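Local coordinates for carboxypeptidase 1 (Deinococcus radiodurans str. R1, PDB 5GIV), which probably releases amino acids one after another from the C-terminus of peptides, with broad specificity, as a zinc-dependent M32 metallocarboxypeptidase, at residues A271-G276 and A292-S297; E296-L301 and G457-N462; T239-G242 and V246-T249. All blocks are in the same frame, centred on the assembly; numbering follows the deposited sequence.

Interaction 1 of 3, residues A271-G276 and A292-S297; sequences ALYEQG and AGVHES. With ZN (zinc ion), chain G.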
ATOM      1  N   ALA A 271      10.998  14.623   3.282  1.00 17.47           N
ATOM      2  CA  ALA A 271      10.537  14.240   1.951  1.00 17.51           C
ATOM      3  C   ALA A 271      11.005  15.229   0.896  1.00 17.54           C
ATOM      4  O   ALA A 271      11.307  14.838  -0.241  1.00 17.58           O
ATOM      5  CB  ALA A 271       9.015  14.125   1.930  1.00 17.51           C
ATOM      6  N   LEU A 272      11.063  16.516   1.249  1.00 17.52           N
ATOM      7  CA  LEU A 272      11.565  17.513   0.312  1.00 17.54           C
ATOM      8  C   LEU A 272      12.979  17.175  -0.127  1.00 17.57           C
ATOM      9  O   LEU A 272      13.308  17.255  -1.317  1.00 17.62           O
ATOM     10  CB  LEU A 272      11.524  18.891   0.957  1.00 17.52           C
ATOM     11  CG  LEU A 272      10.132  19.490   1.078  1.00 17.50           C
ATOM     12  CD1 LEU A 272      10.181  20.725   1.938  1.00 17.47           C
ATOM     13  CD2 LEU A 272       9.614  19.816  -0.331  1.00 17.53           C
ATOM     14  N   TYR A 273      13.826  16.793   0.828  1.00 17.55           N
ATOM     15  CA  TYR A 273      15.178  16.361   0.514  1.00 17.58           C
ATOM     16  C   TYR A 273      15.163  15.269  -0.555  1.00 17.63           C
ATOM     17  O   TYR A 273      15.822  15.391  -1.593  1.00 17.67           O
ATOM     18  CB  TYR A 273      15.862  15.900   1.799  1.00 17.55           C
ATOM     19  CG  TYR A 273      17.314  15.525   1.673  1.00 17.58           C
ATOM     20  CD1 TYR A 273      18.009  15.693   0.478  1.00 17.63           C
ATOM     21  CD2 TYR A 273      17.986  14.986   2.751  1.00 17.56           C
ATOM     22  CE1 TYR A 273      19.339  15.337   0.375  1.00 17.66           C
ATOM     23  CE2 TYR A 273      19.298  14.636   2.662  1.00 17.58           C
ATOM     24  CZ  TYR A 273      19.980  14.807   1.474  1.00 17.64           C
ATOM     25  OH  TYR A 273      21.307  14.441   1.414  1.00 17.67           O
ATOM     26  N   GLU A 274      14.424  14.183  -0.304  1.00 18.89           N
ATOM     27  CA  GLU A 274      14.372  13.079  -1.260  1.00 18.81           C
ATOM     28  C   GLU A 274      13.763  13.523  -2.587  1.00 18.78           C
ATOM     29  O   GLU A 274      14.225  13.109  -3.659  1.00 18.73           O
ATOM     30  CB  GLU A 274      13.575  11.903  -0.679  1.00 18.80           C
ATOM     31  CG  GLU A 274      14.212  11.234   0.535  1.00 18.81           C
ATOM     32  CD  GLU A 274      15.494  10.487   0.223  1.00 18.77           C
ATOM     33  OE1 GLU A 274      16.309  10.296   1.149  1.00 18.80           O
ATOM     34  OE2 GLU A 274      15.697  10.083  -0.941  1.00 18.73           O
ATOM     35  N   GLN A 275      12.706  14.340  -2.538  1.00 17.67           N
ATOM     36  CA  GLN A 275      12.050  14.774  -3.767  1.00 17.71           C
ATOM     37  C   GLN A 275      12.919  15.711  -4.589  1.00 17.74           C
ATOM     38  O   GLN A 275      12.633  15.921  -5.770  1.00 17.78           O
ATOM     39  CB  GLN A 275      10.706  15.447  -3.460  1.00 17.67           C
ATOM     40  CG  GLN A 275       9.571  14.459  -3.119  1.00 17.66           C
ATOM     41  CD  GLN A 275       8.200  15.120  -3.069  1.00 17.64           C
ATOM     42  OE1 GLN A 275       8.078  16.341  -2.886  1.00 17.63           O
ATOM     43  NE2 GLN A 275       7.159  14.314  -3.231  1.00 17.65           N
ATOM     44  N   GLY A 276      13.960  16.288  -3.998  1.00 28.24           N
ATOM     45  CA  GLY A 276      14.870  17.127  -4.751  1.00 28.24           C
ATOM     46  C   GLY A 276      16.056  16.418  -5.376  1.00 28.19           C
ATOM     47  O   GLY A 276      16.805  17.041  -6.136  1.00 28.19           O
ATOM     48  N   ALA A 292      22.443  10.565   8.008  1.00 17.48           N
ATOM     49  CA  ALA A 292      21.374  10.825   8.963  1.00 17.44           C
ATOM     50  C   ALA A 292      21.355  12.288   9.370  1.00 17.41           C
ATOM     51  O   ALA A 292      20.285  12.902   9.457  1.00 17.39           O
ATOM     52  CB  ALA A 292      21.527   9.932  10.196  1.00 17.41           C
ATOM     53  N   GLY A 293      22.530  12.862   9.631  1.00 19.46           N
ATOM     54  CA  GLY A 293      22.582  14.246  10.077  1.00 19.57           C
ATOM     55  C   GLY A 293      22.103  15.218   9.018  1.00 19.58           C
ATOM     56  O   GLY A 293      21.346  16.146   9.309  1.00 19.66           O
ATOM     57  N   VAL A 294      22.523  15.015   7.769  1.00 17.47           N
ATOM     58  CA  VAL A 294      22.050  15.892   6.708  1.00 17.49           C
ATOM     59  C   VAL A 294      20.546  15.731   6.534  1.00 17.47           C
ATOM     60  O   VAL A 294      19.819  16.717   6.370  1.00 17.46           O
ATOM     61  CB  VAL A 294      22.810  15.622   5.393  1.00 17.55           C
ATOM     62  CG1 VAL A 294      22.195  16.422   4.257  1.00 17.58           C
ATOM     63  CG2 VAL A 294      24.261  15.983   5.543  1.00 17.57           C
ATOM     64  N   HIS A 295      20.050  14.492   6.601  1.00 17.46           N
ATOM     65  CA  HIS A 295      18.612  14.278   6.449  1.00 17.45           C
ATOM     66  C   HIS A 295      17.831  15.006   7.537  1.00 17.40           C
ATOM     67  O   HIS A 295      16.926  15.798   7.248  1.00 17.40           O
ATOM     68  CB  HIS A 295      18.290  12.784   6.458  1.00 17.46           C
ATOM     69  CG  HIS A 295      17.421  12.367   5.318  1.00 17.48           C
ATOM     70  ND1 HIS A 295      16.150  12.864   5.136  1.00 17.47           N
ATOM     71  CD2 HIS A 295      17.666  11.558   4.260  1.00 17.53           C
ATOM     72  CE1 HIS A 295      15.639  12.362   4.026  1.00 17.50           C
ATOM     73  NE2 HIS A 295      16.536  11.561   3.478  1.00 17.54           N
ATOM     74  N   GLU A 296      18.196  14.782   8.800  1.00 17.69           N
ATOM     75  CA  GLU A 296      17.518  15.449   9.902  1.00 17.77           C
ATOM     76  C   GLU A 296      17.735  16.957   9.887  1.00 17.89           C
ATOM     77  O   GLU A 296      16.965  17.690  10.518  1.00 17.96           O
ATOM     78  CB  GLU A 296      17.993  14.876  11.233  1.00 17.79           C
ATOM     79  CG  GLU A 296      17.204  15.373  12.430  1.00 17.85           C
ATOM     80  CD  GLU A 296      15.832  14.721  12.540  1.00 17.80           C
ATOM     81  OE1 GLU A 296      15.227  14.809  13.628  1.00 17.81           O
ATOM     82  OE2 GLU A 296      15.360  14.126  11.545  1.00 17.71           O
ATOM     83  N   SER A 297      18.781  17.440   9.210  1.00 17.36           N
ATOM     84  CA  SER A 297      18.955  18.881   9.084  1.00 17.36           C
ATOM     85  C   SER A 297      17.818  19.490   8.293  1.00 17.37           C
ATOM     86  O   SER A 297      17.449  20.646   8.519  1.00 17.36           O
ATOM     87  CB  SER A 297      20.283  19.207   8.393  1.00 17.40           C
ATOM     88  OG  SER A 297      20.183  19.026   6.986  1.00 17.44           O
TER
HETATM   89 ZN    ZN G 601      13.451  13.079  11.528  1.00 24.45          ZN
HETATM   90  O   HOH W   1      13.286  13.008  13.562  1.00 20.36           O
HETATM   91  O   HOH W   2      11.703  11.424  11.416  1.00 19.08           O
HETATM   92  O   HOH W   3      14.096  10.782  11.008  1.00 18.63           O
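H295 and Y273 bury more of themselves than any other residues where the zinc-binding helix 257-275 meets helix 292-306. The two helix segments are steeply inclined, at 111°, and their axes pass 9.8 Å apart, a distance spanned by side chains. CD2 of Y273 sits over the centre of the imidazole face, 3.7 Å from CG of H295. The ring planes meet obliquely, at 49°. The phenol points across the gap because its CG is anti to the backbone N (chi1 -175°). Its far end lies against V294, whose CG1 is 3.6 Å from OH of Y273, while that hydroxyl is hydrogen-bonded to the backbone of V290.

Histidine suits this place because it combines a flat aromatic face, able to pack against a phenol ring, with two nitrogens at the rim. NE2 of H295 donates to OE1 of E274 over 2.7 Å in an almost straight bond. The carboxylate lies nearly in the imidazole plane and receives the proton on its anti lone pair; the same oxygen also accepts from the backbone N of G289. ND1 of H295 is hydrogen-bonded to ND1 of H270, which binds zinc through NE2, making H295 a second-shell residue. With an alanine here, H270 is likely to lose the bond that steadies its ring, OE1 of E274 one of its donors, and CD2 of Y273 the ring packed against it.

Next along the helix, OE2 of E296 binds the zinc at 2.2 Å and completes the set of protein ligands with H266 and H270, an arrangement of the HExxH metallopeptidase type. Among its neighbours, V294 rests on L428 of helix 420-439, E274 forms a salt bridge with R240 of strand 238-242, and A271 packs on V246 and I248 of strand 245-250.

Interaction 2 of 3, residues E296-L301 and G457-N462; sequences ESQSRL and GWLREN. With ZN (zinc ion), chain G.
This is a small side-chain contact between two helices close to the zinc site, in which L459 of helix 453-464 meets another leucine, L301, and the amide of Q298, both on the metal-bearing helix 292-306. The side chain of Q298 is about 6 Å from that of the zinc ligand H270. The backbones stay well apart, 8.9 Å between CA of Q298 and CA of L459, and no hydrogen bond crosses, so side chains alone bridge the gap. Leucine suits both helices because its forked end can fill such a distance without a polar group to satisfy. L301 and L459 meet tip to tip, with CD1 of L301 3.8 Å from CD2 of L459. L301 extends this way because its CG is anti to the backbone N (chi1 -176°).

Q298 runs past L459 in the opposite sense, and both methyls of the leucine lie against its OE1, CD2 at 3.7 Å. That amide needs polar partners in this buried place and has them at both ends: OE1 is hydrogen-bonded to the hydroxyl of Y464, and NE2 donates to OG of S297 over 2.8 Å. The bend at chi2 (-49°) folds the chain back so that this bond can be made, and the two bonds together should fix the turn of the amide.

On the side of the helix nearer the metal, OG of S299 donates to O of E296 over 3.0 Å, approaching from above the carbonyl plane. The backbone N of R300 reaches the same oxygen from the same face, so the carbonyl of a zinc ligand is gripped twice.

S299 also touches H266 and H270 of helix 257-275, whereas S297 leans on L428 of helix 420-439. L301 further meets L455 of helix 453-464, and L459 meets W302 of helix 292-306.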
ATOM      1  N   GLU A 296      18.196  14.782   8.800  1.00 17.69           N
ATOM      2  CA  GLU A 296      17.518  15.449   9.902  1.00 17.77           C
ATOM      3  C   GLU A 296      17.735  16.957   9.887  1.00 17.89           C
ATOM      4  O   GLU A 296      16.965  17.690  10.518  1.00 17.96           O
ATOM      5  CB  GLU A 296      17.993  14.876  11.233  1.00 17.79           C
ATOM      6  CG  GLU A 296      17.204  15.373  12.430  1.00 17.85           C
ATOM      7  CD  GLU A 296      15.832  14.721  12.540  1.00 17.80           C
ATOM      8  OE1 GLU A 296      15.227  14.809  13.628  1.00 17.81           O
ATOM      9  OE2 GLU A 296      15.360  14.126  11.545  1.00 17.71           O
ATOM     10  N   SER A 297      18.781  17.440   9.210  1.00 17.36           N
ATOM     11  CA  SER A 297      18.955  18.881   9.084  1.00 17.36           C
ATOM     12  C   SER A 297      17.818  19.490   8.293  1.00 17.37           C
ATOM     13  O   SER A 297      17.449  20.646   8.519  1.00 17.36           O
ATOM     14  CB  SER A 297      20.283  19.207   8.393  1.00 17.40           C
ATOM     15  OG  SER A 297      20.183  19.026   6.986  1.00 17.44           O
ATOM     16  N   GLN A 298      17.249  18.722   7.372  1.00 17.39           N
ATOM     17  CA  GLN A 298      16.207  19.237   6.503  1.00 17.40           C
ATOM     18  C   GLN A 298      14.830  19.144   7.153  1.00 17.37           C
ATOM     19  O   GLN A 298      14.016  20.067   7.025  1.00 17.36           O
ATOM     20  CB  GLN A 298      16.267  18.487   5.182  1.00 17.44           C
ATOM     21  CG  GLN A 298      17.591  18.763   4.483  1.00 17.48           C
ATOM     22  CD  GLN A 298      17.893  20.266   4.441  1.00 17.48           C
ATOM     23  OE1 GLN A 298      17.130  21.042   3.863  1.00 17.49           O
ATOM     24  NE2 GLN A 298      19.003  20.672   5.052  1.00 17.48           N
ATOM     25  N   SER A 299      14.551  18.055   7.865  1.00 17.35           N
ATOM     26  CA  SER A 299      13.322  18.022   8.649  1.00 17.32           C
ATOM     27  C   SER A 299      13.314  19.145   9.679  1.00 17.29           C
ATOM     28  O   SER A 299      12.305  19.832   9.854  1.00 17.28           O
ATOM     29  CB  SER A 299      13.149  16.653   9.302  1.00 17.32           C
ATOM     30  OG  SER A 299      14.319  16.282   9.989  1.00 17.31           O
ATOM     31  N   ARG A 300      14.443  19.363  10.351  1.00 17.28           N
ATOM     32  CA  ARG A 300      14.510  20.396  11.374  1.00 17.26           C
ATOM     33  C   ARG A 300      14.498  21.795  10.769  1.00 17.27           C
ATOM     34  O   ARG A 300      14.003  22.739  11.395  1.00 17.25           O
ATOM     35  CB  ARG A 300      15.755  20.190  12.230  1.00 17.25           C
ATOM     36  CG  ARG A 300      15.668  18.947  13.108  1.00 17.23           C
ATOM     37  CD  ARG A 300      14.448  19.011  14.023  1.00 17.21           C
ATOM     38  NE  ARG A 300      14.562  18.067  15.127  1.00 17.20           N
ATOM     39  CZ  ARG A 300      13.690  17.969  16.129  1.00 17.18           C
ATOM     40  NH1 ARG A 300      12.627  18.768  16.179  1.00 17.18           N
ATOM     41  NH2 ARG A 300      13.898  17.086  17.101  1.00 17.17           N
ATOM     42  N   LEU A 301      15.051  21.960   9.571  1.00 17.30           N
ATOM     43  CA  LEU A 301      15.012  23.270   8.944  1.00 17.32           C
ATOM     44  C   LEU A 301      13.571  23.686   8.664  1.00 17.31           C
ATOM     45  O   LEU A 301      13.119  24.753   9.103  1.00 17.30           O
ATOM     46  CB  LEU A 301      15.850  23.254   7.665  1.00 17.36           C
ATOM     47  CG  LEU A 301      16.035  24.561   6.882  1.00 17.39           C
ATOM     48  CD1 LEU A 301      17.317  24.541   6.026  1.00 17.43           C
ATOM     49  CD2 LEU A 301      14.800  24.834   6.004  1.00 17.40           C
ATOM     50  N   GLY A 457      14.595  26.496  -3.403  1.00 18.44           N
ATOM     51  CA  GLY A 457      15.484  26.467  -4.555  1.00 18.37           C
ATOM     52  C   GLY A 457      16.942  26.384  -4.148  1.00 18.43           C
ATOM     53  O   GLY A 457      17.703  25.571  -4.681  1.00 18.38           O
ATOM     54  N   TRP A 458      17.339  27.185  -3.159  1.00 21.55           N
ATOM     55  CA  TRP A 458      18.713  27.127  -2.680  1.00 21.62           C
ATOM     56  C   TRP A 458      19.047  25.736  -2.142  1.00 21.52           C
ATOM     57  O   TRP A 458      20.095  25.168  -2.464  1.00 21.46           O
ATOM     58  CB  TRP A 458      18.929  28.188  -1.596  1.00 21.84           C
ATOM     59  CG  TRP A 458      20.378  28.342  -1.225  1.00 21.96           C
ATOM     60  CD1 TRP A 458      21.276  29.223  -1.768  1.00 22.06           C
ATOM     61  CD2 TRP A 458      21.100  27.590  -0.243  1.00 21.97           C
ATOM     62  NE1 TRP A 458      22.507  29.062  -1.185  1.00 22.14           N
ATOM     63  CE2 TRP A 458      22.431  28.068  -0.246  1.00 22.09           C
ATOM     64  CE3 TRP A 458      20.749  26.562   0.649  1.00 21.92           C
ATOM     65  CZ2 TRP A 458      23.410  27.558   0.604  1.00 22.13           C
ATOM     66  CZ3 TRP A 458      21.722  26.054   1.494  1.00 21.96           C
ATOM     67  CH2 TRP A 458      23.038  26.552   1.467  1.00 22.07           C
ATOM     68  N   LEU A 459      18.166  25.175  -1.315  1.00 18.56           N
ATOM     69  CA  LEU A 459      18.418  23.862  -0.729  1.00 18.48           C
ATOM     70  C   LEU A 459      18.443  22.781  -1.794  1.00 18.30           C
ATOM     71  O   LEU A 459      19.269  21.862  -1.733  1.00 18.25           O
ATOM     72  CB  LEU A 459      17.361  23.552   0.333  1.00 18.49           C
ATOM     73  CG  LEU A 459      17.394  24.461   1.564  1.00 18.67           C
ATOM     74  CD1 LEU A 459      16.124  24.317   2.379  1.00 18.70           C
ATOM     75  CD2 LEU A 459      18.601  24.135   2.432  1.00 18.73           C
ATOM     76  N   ARG A 460      17.554  22.870  -2.782  1.00 28.49           N
ATOM     77  CA  ARG A 460      17.574  21.883  -3.856  1.00 28.35           C
ATOM     78  C   ARG A 460      18.881  21.966  -4.646  1.00 28.34           C
ATOM     79  O   ARG A 460      19.514  20.944  -4.933  1.00 28.26           O
ATOM     80  CB  ARG A 460      16.364  22.072  -4.774  1.00 28.29           C
ATOM     81  CG  ARG A 460      16.244  21.001  -5.842  1.00 28.17           C
ATOM     82  CD  ARG A 460      15.280  21.398  -6.943  1.00 28.14           C
ATOM     83  NE  ARG A 460      15.636  22.683  -7.544  1.00 28.22           N
ATOM     84  CZ  ARG A 460      16.482  22.825  -8.566  1.00 28.20           C
ATOM     85  NH1 ARG A 460      17.072  21.758  -9.109  1.00 28.09           N
ATOM     86  NH2 ARG A 460      16.745  24.038  -9.042  1.00 28.26           N
ATOM     87  N   GLU A 461      19.312  23.181  -4.991  1.00 31.23           N
ATOM     88  CA  GLU A 461      20.516  23.324  -5.806  1.00 31.24           C
ATOM     89  C   GLU A 461      21.787  22.992  -5.034  1.00 31.27           C
ATOM     90  O   GLU A 461      22.743  22.475  -5.622  1.00 31.17           O
ATOM     91  CB  GLU A 461      20.596  24.731  -6.391  1.00 31.34           C
ATOM     92  CG  GLU A 461      19.589  24.965  -7.493  1.00 31.28           C
ATOM     93  CD  GLU A 461      19.570  26.397  -7.986  1.00 31.41           C
ATOM     94  OE1 GLU A 461      20.019  27.309  -7.241  1.00 31.59           O
ATOM     95  OE2 GLU A 461      19.137  26.597  -9.147  1.00 31.37           O
ATOM     96  N   ASN A 462      21.834  23.296  -3.736  1.00 21.39           N
ATOM     97  CA  ASN A 462      23.061  23.149  -2.967  1.00 21.46           C
ATOM     98  C   ASN A 462      23.099  21.897  -2.096  1.00 21.41           C
ATOM     99  O   ASN A 462      24.182  21.532  -1.626  1.00 21.45           O
ATOM    100  CB  ASN A 462      23.276  24.389  -2.095  1.00 21.66           C
ATOM    101  CG  ASN A 462      23.535  25.630  -2.927  1.00 21.73           C
ATOM    102  OD1 ASN A 462      24.664  25.908  -3.303  1.00 21.78           O
ATOM    103  ND2 ASN A 462      22.483  26.371  -3.227  1.00 21.74           N
TER
HETATM  104 ZN    ZN G 601      13.451  13.079  11.528  1.00 24.45          ZN
HETATM  105  O   HOH W   1      13.286  13.008  13.562  1.00 20.36           O
HETATM  106  O   HOH W   2      11.703  11.424  11.416  1.00 19.08           O
HETATM  107  O   HOH W   3      14.096  10.782  11.008  1.00 18.63           O

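Interaction 3 of 3, residues T239-G242 and V246-T249; sequences TRLG and VRIT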
ATOM      1  N   THR A 239       9.137   7.720   3.973  1.00 17.62           N
ATOM      2  CA  THR A 239       9.620   6.524   3.299  1.00 17.58           C
ATOM      3  C   THR A 239       9.514   6.718   1.794  1.00 17.62           C
ATOM      4  O   THR A 239       8.559   7.326   1.302  1.00 17.62           O
ATOM      5  CB  THR A 239       8.835   5.273   3.750  1.00 17.61           C
ATOM      6  OG1 THR A 239       9.334   4.109   3.079  1.00 17.63           O
ATOM      7  CG2 THR A 239       7.342   5.417   3.478  1.00 17.66           C
ATOM      8  N   ARG A 240      10.496   6.190   1.073  1.00 23.48           N
ATOM      9  CA  ARG A 240      10.561   6.309  -0.377  1.00 23.45           C
ATOM     10  C   ARG A 240      10.114   4.976  -0.979  1.00 23.46           C
ATOM     11  O   ARG A 240      10.813   3.967  -0.847  1.00 23.45           O
ATOM     12  CB  ARG A 240      11.984   6.641  -0.822  1.00 23.42           C
ATOM     13  CG  ARG A 240      12.186   6.652  -2.337  1.00 23.40           C
ATOM     14  CD  ARG A 240      13.644   6.914  -2.709  1.00 23.36           C
ATOM     15  NE  ARG A 240      14.026   8.316  -2.874  1.00 23.36           N
ATOM     16  CZ  ARG A 240      13.633   9.097  -3.870  1.00 23.34           C
ATOM     17  NH1 ARG A 240      12.820   8.623  -4.790  1.00 23.31           N
ATOM     18  NH2 ARG A 240      14.064  10.357  -3.947  1.00 23.35           N
ATOM     19  N   LEU A 241       8.966   4.971  -1.650  1.00 20.96           N
ATOM     20  CA  LEU A 241       8.498   3.760  -2.318  1.00 20.99           C
ATOM     21  C   LEU A 241       8.915   3.702  -3.780  1.00 20.97           C
ATOM     22  O   LEU A 241       8.620   2.705  -4.452  1.00 21.00           O
ATOM     23  CB  LEU A 241       6.972   3.629  -2.207  1.00 21.04           C
ATOM     24  CG  LEU A 241       6.428   3.183  -0.845  1.00 21.11           C
ATOM     25  CD1 LEU A 241       6.850   4.122   0.284  1.00 21.09           C
ATOM     26  CD2 LEU A 241       4.905   3.045  -0.866  1.00 21.18           C
ATOM     27  N   GLY A 242       9.573   4.742  -4.283  1.00 22.60           N
ATOM     28  CA  GLY A 242      10.028   4.778  -5.665  1.00 22.57           C
ATOM     29  C   GLY A 242      10.640   6.129  -5.997  1.00 22.53           C
ATOM     30  O   GLY A 242      10.591   7.084  -5.207  1.00 22.53           O
ATOM     31  N   VAL A 246       7.483   9.543  -2.612  1.00 17.69           N
ATOM     32  CA  VAL A 246       8.082   9.832  -1.312  1.00 17.65           C
ATOM     33  C   VAL A 246       6.946  10.146  -0.350  1.00 17.62           C
ATOM     34  O   VAL A 246       6.369  11.237  -0.388  1.00 17.60           O
ATOM     35  CB  VAL A 246       9.094  10.975  -1.384  1.00 17.64           C
ATOM     36  CG1 VAL A 246       9.743  11.163  -0.036  1.00 17.60           C
ATOM     37  CG2 VAL A 246      10.149  10.642  -2.432  1.00 17.68           C
ATOM     38  N   ARG A 247       6.611   9.186   0.506  1.00 18.95           N
ATOM     39  CA  ARG A 247       5.423   9.281   1.343  1.00 19.02           C
ATOM     40  C   ARG A 247       5.775   9.659   2.776  1.00 19.06           C
ATOM     41  O   ARG A 247       6.835   9.302   3.298  1.00 19.03           O
ATOM     42  CB  ARG A 247       4.654   7.964   1.314  1.00 19.05           C
ATOM     43  CG  ARG A 247       4.394   7.488  -0.107  1.00 19.01           C
ATOM     44  CD  ARG A 247       3.302   6.433  -0.173  1.00 19.07           C
ATOM     45  NE  ARG A 247       3.117   5.958  -1.541  1.00 19.05           N
ATOM     46  CZ  ARG A 247       2.324   4.949  -1.894  1.00 19.11           C
ATOM     47  NH1 ARG A 247       1.618   4.287  -0.984  1.00 19.17           N
ATOM     48  NH2 ARG A 247       2.236   4.604  -3.167  1.00 19.10           N
ATOM     49  N   ILE A 248       4.850  10.376   3.415  1.00 17.53           N
ATOM     50  CA  ILE A 248       5.019  10.825   4.785  1.00 17.49           C
ATOM     51  C   ILE A 248       3.783  10.422   5.583  1.00 17.49           C
ATOM     52  O   ILE A 248       2.704  10.199   5.033  1.00 17.52           O
ATOM     53  CB  ILE A 248       5.261  12.357   4.871  1.00 17.47           C
ATOM     54  CG1 ILE A 248       4.057  13.131   4.344  1.00 17.47           C
ATOM     55  CG2 ILE A 248       6.497  12.762   4.079  1.00 17.47           C
ATOM     56  CD1 ILE A 248       4.191  14.615   4.556  1.00 17.45           C
ATOM     57  N   THR A 249       3.959  10.296   6.894  1.00 19.02           N
ATOM     58  CA  THR A 249       2.849  10.003   7.784  1.00 19.09           C
ATOM     59  C   THR A 249       2.922  10.933   8.982  1.00 19.16           C
ATOM     60  O   THR A 249       3.999  11.408   9.355  1.00 19.15           O
ATOM     61  CB  THR A 249       2.842   8.533   8.247  1.00 19.08           C
ATOM     62  OG1 THR A 249       4.018   8.262   9.018  1.00 19.06           O
ATOM     63  CG2 THR A 249       2.787   7.587   7.047  1.00 19.03           C
TER
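A beta hairpin joins strands 238-242 and 245-250, and near its turn a classic beta bulge sets two residues, L241 and G242, opposite the single residue D245. Regular antiparallel pairing holds before the bulge. T239 and R247 form a hydrogen-bonded pair, N of T239 giving to O of R247 over 2.9 Å and N of R247 returning a bond to O of T239 over 2.8 Å. R240 and V246 then form a non-hydrogen-bonded pair, their CA atoms 4.4 Å apart.

The two faces of the hairpin have different tasks. V246 and R240 lie on the face turned to helix 257-275. The branched valine, a good strand former, fits against A271 there, and its CG2 lies 4.1 Å from CZ of R240, over one face of the guanidinium. The bend at chi3 (-89°) brings that group over the valine, while its NE forms a salt bridge with E274. T239 and R247 occupy the other face, where T239 packs on A28 and W32 of helix 8-36.

Buried R247 is well supplied with partners: D245 pairs with its NE, W32 makes a cation-pi contact, and D33 of the second subunit pairs with NH1, so the hairpin contributes to the dimer interface. The backbone oxygen of L241 also accepts a hydrogen bond from Q49 of that subunit. Leucine suits the bulge because its methyl can cover a flat charged group without competing for its N-H bonds: CD2 of L241 sits over the centre of the R247 guanidinium, 3.4 Å from CZ.

In the fold
All three contacts are buried, but the centre of interaction 1 lies nearest the centre of the chain, about 8 Å from it. Interactions 1 and 2 share helix 292-306 and its zinc ligand: one joins it to the HExxH helix through aromatic rings and a histidine-carboxylate bond, the other to helix 453-464 mainly through leucines. Interaction 3 stands in series before them in the chain and differs in kind, a backbone-bonded hairpin whose R247 pairs with an aspartate of the second subunit. Interactions 1 and 3 touch through a salt bridge and through packing of the HExxH helix on the hairpin, whereas interactions 2 and 3 stay about 9 Å apart at their nearest atoms.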